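Local coordinates for protein 2-oxoglutarate dehydrogenase E3 component (Thermus thermophilus, PDB 2YQU) that probably oxidises dihydrolipoyl groups of 2-oxo acid dehydrogenase complexes with NAD(+), using a bound FAD and a redox-active disulfide, at residues 368-373 and 438-443; 425-430 and 443-448. All coordinates share one frame; numbering follows the deposited sequence.

Contact 1: 368-373 and 438-443; sequences FPYSAS and SEILKE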
ATOM      1  N   PHE A 368      -4.047  -8.432  14.129  1.00 15.64           N
ATOM      2  CA  PHE A 368      -2.816  -9.064  13.683  1.00 15.07           C
ATOM      3  C   PHE A 368      -1.663  -8.063  13.779  1.00 14.72           C
ATOM      4  O   PHE A 368      -1.763  -6.936  13.273  1.00 14.56           O
ATOM      5  CB  PHE A 368      -2.965  -9.580  12.256  1.00 14.94           C
ATOM      6  CG  PHE A 368      -1.917 -10.565  11.870  1.00 15.63           C
ATOM      7  CD1 PHE A 368      -2.028 -11.893  12.260  1.00 16.22           C
ATOM      8  CD2 PHE A 368      -0.804 -10.173  11.136  1.00 15.60           C
ATOM      9  CE1 PHE A 368      -1.059 -12.803  11.914  1.00 15.58           C
ATOM     10  CE2 PHE A 368       0.160 -11.092  10.771  1.00 16.13           C
ATOM     11  CZ  PHE A 368       0.038 -12.407  11.168  1.00 16.11           C
ATOM     12  N   PRO A 369      -0.582  -8.451  14.447  1.00 14.49           N
ATOM     13  CA  PRO A 369       0.544  -7.543  14.679  1.00 14.56           C
ATOM     14  C   PRO A 369       1.552  -7.572  13.544  1.00 14.82           C
ATOM     15  O   PRO A 369       1.741  -8.621  12.917  1.00 14.19           O
ATOM     16  CB  PRO A 369       1.181  -8.120  15.937  1.00 14.83           C
ATOM     17  CG  PRO A 369       0.969  -9.595  15.789  1.00 14.37           C
ATOM     18  CD  PRO A 369      -0.329  -9.783  15.035  1.00 14.75           C
ATOM     19  N   TYR A 370       2.201  -6.434  13.305  1.00 14.91           N
ATOM     20  CA  TYR A 370       3.296  -6.338  12.339  1.00 15.59           C
ATOM     21  C   TYR A 370       4.445  -7.291  12.677  1.00 16.12           C
ATOM     22  O   TYR A 370       5.201  -7.683  11.792  1.00 16.81           O
ATOM     23  CB  TYR A 370       3.847  -4.910  12.275  1.00 15.49           C
ATOM     24  CG  TYR A 370       3.167  -3.997  11.272  1.00 14.74           C
ATOM     25  CD1 TYR A 370       3.874  -3.463  10.204  1.00 13.98           C
ATOM     26  CD2 TYR A 370       1.823  -3.650  11.404  1.00 15.09           C
ATOM     27  CE1 TYR A 370       3.272  -2.609   9.292  1.00 12.76           C
ATOM     28  CE2 TYR A 370       1.213  -2.805  10.495  1.00 14.43           C
ATOM     29  CZ  TYR A 370       1.934  -2.293   9.437  1.00 14.13           C
ATOM     30  OH  TYR A 370       1.329  -1.442   8.549  1.00 13.21           O
ATOM     31  N   SER A 371       4.570  -7.663  13.948  1.00 16.86           N
ATOM     32  CA  SER A 371       5.638  -8.557  14.400  1.00 17.20           C
ATOM     33  C   SER A 371       5.512  -9.956  13.826  1.00 17.37           C
ATOM     34  O   SER A 371       6.500 -10.677  13.740  1.00 17.54           O
ATOM     35  CB  SER A 371       5.658  -8.636  15.929  1.00 17.28           C
ATOM     36  OG  SER A 371       4.432  -9.117  16.431  1.00 18.11           O
ATOM     37  N   ALA A 372       4.298 -10.336  13.439  1.00 16.98           N
ATOM     38  CA  ALA A 372       4.047 -11.639  12.820  1.00 17.14           C
ATOM     39  C   ALA A 372       4.050 -11.597  11.279  1.00 16.89           C
ATOM     40  O   ALA A 372       3.764 -12.608  10.638  1.00 17.90           O
ATOM     41  CB  ALA A 372       2.732 -12.196  13.336  1.00 17.28           C
ATOM     42  N   SER A 373       4.353 -10.432  10.696  1.00 16.40           N
ATOM     43  CA  SER A 373       4.355 -10.244   9.242  1.00 15.96           C
ATOM     44  C   SER A 373       5.734 -10.507   8.631  1.00 16.22           C
ATOM     45  O   SER A 373       6.713  -9.866   9.020  1.00 15.89           O
ATOM     46  CB  SER A 373       3.927  -8.817   8.889  1.00 15.92           C
ATOM     47  OG  SER A 373       4.260  -8.517   7.550  1.00 15.14           O
ATOM     48  N   SER A 438      -0.312  -6.211   3.125  1.00 12.41           N
ATOM     49  CA  SER A 438      -1.754  -6.481   3.002  1.00 12.75           C
ATOM     50  C   SER A 438      -2.158  -7.777   3.701  1.00 12.80           C
ATOM     51  O   SER A 438      -3.289  -7.918   4.138  1.00 12.47           O
ATOM     52  CB  SER A 438      -2.210  -6.532   1.533  1.00 12.99           C
ATOM     53  OG  SER A 438      -1.743  -7.703   0.886  1.00 13.14           O
ATOM     54  N   GLU A 439      -1.235  -8.722   3.818  1.00 13.21           N
ATOM     55  CA  GLU A 439      -1.529  -9.941   4.551  1.00 13.05           C
ATOM     56  C   GLU A 439      -1.831  -9.686   6.040  1.00 13.23           C
ATOM     57  O   GLU A 439      -2.464 -10.514   6.680  1.00 13.97           O
ATOM     58  CB  GLU A 439      -0.374 -10.925   4.434  1.00 12.81           C
ATOM     59  CG  GLU A 439      -0.102 -11.419   3.023  1.00 12.39           C
ATOM     60  CD  GLU A 439       1.129 -12.293   2.980  1.00 14.87           C
ATOM     61  OE1 GLU A 439       0.960 -13.521   2.859  1.00 16.04           O
ATOM     62  OE2 GLU A 439       2.252 -11.754   3.108  1.00 13.24           O
ATOM     63  N   ILE A 440      -1.353  -8.570   6.593  1.00 13.36           N
ATOM     64  CA  ILE A 440      -1.695  -8.191   7.970  1.00 12.58           C
ATOM     65  C   ILE A 440      -3.198  -7.907   8.071  1.00 12.97           C
ATOM     66  O   ILE A 440      -3.857  -8.314   9.024  1.00 12.45           O
ATOM     67  CB  ILE A 440      -0.866  -6.976   8.434  1.00 12.46           C
ATOM     68  CG1 ILE A 440       0.632  -7.307   8.392  1.00 11.95           C
ATOM     69  CG2 ILE A 440      -1.298  -6.510   9.844  1.00 11.91           C
ATOM     70  CD1 ILE A 440       1.520  -6.099   8.517  1.00 12.30           C
ATOM     71  N   LEU A 441      -3.726  -7.184   7.087  1.00 13.10           N
ATOM     72  CA  LEU A 441      -5.156  -6.928   7.015  1.00 13.50           C
ATOM     73  C   LEU A 441      -5.944  -8.221   6.825  1.00 14.07           C
ATOM     74  O   LEU A 441      -6.965  -8.423   7.484  1.00 14.13           O
ATOM     75  CB  LEU A 441      -5.467  -5.956   5.877  1.00 13.61           C
ATOM     76  CG  LEU A 441      -6.952  -5.662   5.631  1.00 13.94           C
ATOM     77  CD1 LEU A 441      -7.592  -5.019   6.862  1.00 13.44           C
ATOM     78  CD2 LEU A 441      -7.082  -4.772   4.428  1.00 14.60           C
ATOM     79  N   LYS A 442      -5.458  -9.090   5.937  1.00 14.45           N
ATOM     80  CA  LYS A 442      -6.089 -10.381   5.670  1.00 15.24           C
ATOM     81  C   LYS A 442      -6.258 -11.177   6.960  1.00 15.12           C
ATOM     82  O   LYS A 442      -7.352 -11.652   7.254  1.00 14.99           O
ATOM     83  CB  LYS A 442      -5.253 -11.197   4.686  1.00 15.54           C
ATOM     84  CG  LYS A 442      -5.842 -12.553   4.317  1.00 17.25           C
ATOM     85  CD  LYS A 442      -4.798 -13.418   3.636  1.00 19.90           C
ATOM     86  CE  LYS A 442      -5.327 -14.798   3.332  1.00 22.63           C
ATOM     87  NZ  LYS A 442      -4.219 -15.769   3.132  1.00 24.47           N
ATOM     88  N   GLU A 443      -5.172 -11.313   7.723  1.00 15.00           N
ATOM     89  CA  GLU A 443      -5.186 -12.119   8.940  1.00 14.71           C
ATOM     90  C   GLU A 443      -6.023 -11.459  10.029  1.00 14.04           C
ATOM     91  O   GLU A 443      -6.721 -12.146  10.765  1.00 13.77           O
ATOM     92  CB  GLU A 443      -3.758 -12.406   9.438  1.00 15.05           C
ATOM     93  CG  GLU A 443      -2.895 -13.246   8.502  1.00 16.30           C
ATOM     94  CD  GLU A 443      -3.189 -14.740   8.537  1.00 18.33           C
ATOM     95  OE1 GLU A 443      -3.797 -15.222   9.508  1.00 19.64           O
ATOM     96  OE2 GLU A 443      -2.819 -15.443   7.574  1.00 20.82           O
TER

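Contact 2: 425-430 and 443-448; sequences EDLGRA and EAALAA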
ATOM      1  N   GLU A 425     -15.087 -12.281   6.849  1.00 16.68           N
ATOM      2  CA  GLU A 425     -14.809 -13.524   6.134  1.00 16.91           C
ATOM      3  C   GLU A 425     -14.400 -13.270   4.685  1.00 16.75           C
ATOM      4  O   GLU A 425     -13.435 -13.842   4.216  1.00 16.39           O
ATOM      5  CB  GLU A 425     -16.016 -14.474   6.155  1.00 17.46           C
ATOM      6  CG  GLU A 425     -15.720 -15.848   5.551  1.00 18.94           C
ATOM      7  CD  GLU A 425     -16.955 -16.722   5.396  1.00 21.94           C
ATOM      8  OE1 GLU A 425     -16.953 -17.599   4.507  1.00 24.67           O
ATOM      9  OE2 GLU A 425     -17.938 -16.536   6.137  1.00 24.73           O
ATOM     10  N   ASP A 426     -15.129 -12.417   3.974  1.00 17.01           N
ATOM     11  CA  ASP A 426     -14.822 -12.183   2.564  1.00 17.47           C
ATOM     12  C   ASP A 426     -13.503 -11.450   2.376  1.00 17.37           C
ATOM     13  O   ASP A 426     -12.763 -11.761   1.448  1.00 17.47           O
ATOM     14  CB  ASP A 426     -15.965 -11.466   1.854  1.00 18.08           C
ATOM     15  CG  ASP A 426     -17.129 -12.401   1.545  1.00 19.17           C
ATOM     16  OD1 ASP A 426     -18.261 -11.911   1.469  1.00 23.87           O
ATOM     17  OD2 ASP A 426     -17.013 -13.641   1.381  1.00 23.39           O
ATOM     18  N   LEU A 427     -13.204 -10.490   3.249  1.00 16.86           N
ATOM     19  CA  LEU A 427     -11.905  -9.818   3.207  1.00 17.08           C
ATOM     20  C   LEU A 427     -10.792 -10.822   3.495  1.00 17.00           C
ATOM     21  O   LEU A 427      -9.764 -10.823   2.832  1.00 17.16           O
ATOM     22  CB  LEU A 427     -11.864  -8.654   4.199  1.00 16.90           C
ATOM     23  CG  LEU A 427     -10.573  -7.837   4.276  1.00 16.97           C
ATOM     24  CD1 LEU A 427     -10.168  -7.311   2.905  1.00 17.06           C
ATOM     25  CD2 LEU A 427     -10.761  -6.704   5.255  1.00 17.27           C
ATOM     26  N   GLY A 428     -11.014 -11.702   4.464  1.00 16.96           N
ATOM     27  CA  GLY A 428      -9.976 -12.615   4.905  1.00 17.19           C
ATOM     28  C   GLY A 428      -9.731 -13.762   3.951  1.00 17.35           C
ATOM     29  O   GLY A 428      -8.636 -14.335   3.928  1.00 17.72           O
ATOM     30  N   ARG A 429     -10.756 -14.100   3.164  1.00 17.39           N
ATOM     31  CA  ARG A 429     -10.679 -15.180   2.180  1.00 17.68           C
ATOM     32  C   ARG A 429     -10.107 -14.699   0.847  1.00 17.21           C
ATOM     33  O   ARG A 429      -9.642 -15.497   0.054  1.00 17.59           O
ATOM     34  CB  ARG A 429     -12.067 -15.761   1.909  1.00 18.11           C
ATOM     35  CG  ARG A 429     -12.562 -16.758   2.913  1.00 20.11           C
ATOM     36  CD  ARG A 429     -13.935 -17.316   2.529  1.00 22.78           C
ATOM     37  NE  ARG A 429     -14.324 -18.480   3.316  1.00 26.70           N
ATOM     38  CZ  ARG A 429     -13.860 -19.712   3.129  1.00 28.17           C
ATOM     39  NH1 ARG A 429     -14.300 -20.697   3.911  1.00 30.26           N
ATOM     40  NH2 ARG A 429     -12.956 -19.969   2.187  1.00 27.79           N
ATOM     41  N   ALA A 430     -10.164 -13.396   0.589  1.00 16.94           N
ATOM     42  CA  ALA A 430      -9.663 -12.844  -0.665  1.00 16.66           C
ATOM     43  C   ALA A 430      -8.154 -13.076  -0.769  1.00 16.69           C
ATOM     44  O   ALA A 430      -7.456 -13.050   0.250  1.00 16.42           O
ATOM     45  CB  ALA A 430      -9.974 -11.369  -0.758  1.00 16.60           C
ATOM     46  N   GLU A 443      -5.172 -11.313   7.723  1.00 15.00           N
ATOM     47  CA  GLU A 443      -5.186 -12.119   8.940  1.00 14.71           C
ATOM     48  C   GLU A 443      -6.023 -11.459  10.029  1.00 14.04           C
ATOM     49  O   GLU A 443      -6.721 -12.146  10.765  1.00 13.77           O
ATOM     50  CB  GLU A 443      -3.758 -12.406   9.438  1.00 15.05           C
ATOM     51  CG  GLU A 443      -2.895 -13.246   8.502  1.00 16.30           C
ATOM     52  CD  GLU A 443      -3.189 -14.740   8.537  1.00 18.33           C
ATOM     53  OE1 GLU A 443      -3.797 -15.222   9.508  1.00 19.64           O
ATOM     54  OE2 GLU A 443      -2.819 -15.443   7.574  1.00 20.82           O
ATOM     55  N   ALA A 444      -5.980 -10.124  10.117  1.00 13.80           N
ATOM     56  CA  ALA A 444      -6.827  -9.395  11.063  1.00 13.51           C
ATOM     57  C   ALA A 444      -8.300  -9.672  10.761  1.00 13.37           C
ATOM     58  O   ALA A 444      -9.097  -9.878  11.674  1.00 13.19           O
ATOM     59  CB  ALA A 444      -6.552  -7.898  11.000  1.00 13.83           C
ATOM     60  N   ALA A 445      -8.644  -9.698   9.475  1.00 13.49           N
ATOM     61  CA  ALA A 445     -10.016  -9.920   9.040  1.00 13.61           C
ATOM     62  C   ALA A 445     -10.460 -11.333   9.376  1.00 13.75           C
ATOM     63  O   ALA A 445     -11.560 -11.519   9.864  1.00 14.22           O
ATOM     64  CB  ALA A 445     -10.164  -9.662   7.566  1.00 13.57           C
ATOM     65  N   LEU A 446      -9.605 -12.317   9.096  1.00 14.45           N
ATOM     66  CA  LEU A 446      -9.873 -13.710   9.457  1.00 14.72           C
ATOM     67  C   LEU A 446     -10.083 -13.875  10.952  1.00 15.28           C
ATOM     68  O   LEU A 446     -10.946 -14.633  11.377  1.00 15.34           O
ATOM     69  CB  LEU A 446      -8.718 -14.623   9.039  1.00 14.78           C
ATOM     70  CG  LEU A 446      -8.586 -14.940   7.548  1.00 15.82           C
ATOM     71  CD1 LEU A 446      -7.324 -15.733   7.307  1.00 16.95           C
ATOM     72  CD2 LEU A 446      -9.803 -15.693   7.023  1.00 15.86           C
ATOM     73  N   ALA A 447      -9.252 -13.195  11.738  1.00 15.10           N
ATOM     74  CA  ALA A 447      -9.339 -13.228  13.195  1.00 15.79           C
ATOM     75  C   ALA A 447     -10.655 -12.656  13.709  1.00 16.07           C
ATOM     76  O   ALA A 447     -11.174 -13.108  14.721  1.00 17.10           O
ATOM     77  CB  ALA A 447      -8.150 -12.479  13.820  1.00 15.24           C
ATOM     78  N   ALA A 448     -11.183 -11.646  13.024  1.00 16.61           N
ATOM     79  CA  ALA A 448     -12.465 -11.056  13.394  1.00 16.76           C
ATOM     80  C   ALA A 448     -13.592 -12.015  13.023  1.00 17.36           C
ATOM     81  O   ALA A 448     -14.541 -12.190  13.782  1.00 17.34           O
ATOM     82  CB  ALA A 448     -12.656  -9.698  12.692  1.00 16.78           C
TER

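Contact 1: 368-373 and 438-443
Ile440 reaches out from its helix with both branches, one to each of two aromatic side chains. Its CD1 stands over the centre of the Tyr370 ring, 3.6 Å from the ring centroid and only 4° off the ring normal, so this CH-pi contact is shared almost evenly by all six ring carbons. The two side chains cross at about a right angle. Ser373 CB lies 3.6 Å from the same Ile440 CD1, while Ser373 OG caps the start of the next helix through Ala376 N. The other branch, Ile440 CG2, meets the edge of the Phe368 ring in its plane, 3.9 Å from Phe368 CD2, and also rests 3.5 Å from Phe368 O. In the dimerisation domain of this disulfide oxidoreductase family, the contact lays helix 438-449 against the end of 363-369, an outermost strand of the antiparallel sheet within the chain. Phe368, its CG anti to the backbone N (chi1 -163°), lies side by side with Glu443, the two side chains pointing the same way. Glu443 CB packs over one ring face, toward the rim, 3.3 Å from Phe368 CD1; Pro369 CD lies over the opposite face, also toward the rim. Beyond that apolar stem, the Glu443 chain bends at chi2 (-78°), and its carboxylate is held by Ile453 N through OE1 and by His454 ND1 through OE2.

Contact 2: 425-430 and 443-448
Ala445, Gly428 and Leu446 bring two helices of the dimerisation domain close together, a roughly antiparallel helix pair in which 425-429 crosses 443-448 at -141°. The axes of these short segments approach to 7.4 Å, and the nearest alpha carbons, Gly428 CA and Leu446 CA, are 4.7 Å apart. Ala445 buries the most surface. Its methyl points at the facing helix and fits between backbone and side chain there: Ala445 CB lies 3.8 Å from Gly428 N and the same distance from Leu427 CG, with Leu427 CB and CD2 also close around it. Leu427 also touches Leu441 one turn back on the long helix and Leu416 of the second subunit. Gly428 gives the pair its closeness. It presents bare backbone to the other helix, and Leu446 packs directly on it: Leu446 CG sits 3.8 Å from Gly428 CA, and Leu446 CD2 lies against the peptide carbonyl, near both C and O of Gly428. No hydrogen bond joins the two segments; methyl groups pack on side chain and backbone. On the side of helix 425-429 turned away from this interface, Arg429 pairs with Glu425 one turn earlier in its own helix, while its NH2 forms a salt bridge with Glu322 of the second subunit. The intrahelical salt bridge runs from Arg429 NE to Glu425 OE1 at 3.0 Å, with an N-H...O angle of 144°; Glu425 OE1 accepts through its anti lone pair and sits 19° out of the plane of the Arg429 guanidinium.

In the fold
Both contacts lie in the dimerisation domain and converge on helix 438-449. Following the chain, the end of strand 363-369 comes first; helix 374-379, strands 385-391 and 397-404 and helix 407-419 follow, then helix 424-429 and finally the long helix. Contact 1 closes a loop of 64 residues, whereas contact 2 closes a short one of 12, and their segments alternate, so the two loops cross. Glu443 belongs to both pairs, and the contact centres are 11 Å apart. Successive parts of one helix thus tie the sheet's strand 363-369 to helix 424-429. Between the contacts, Phe368 CB packs on Ala444 N at 3.7 Å.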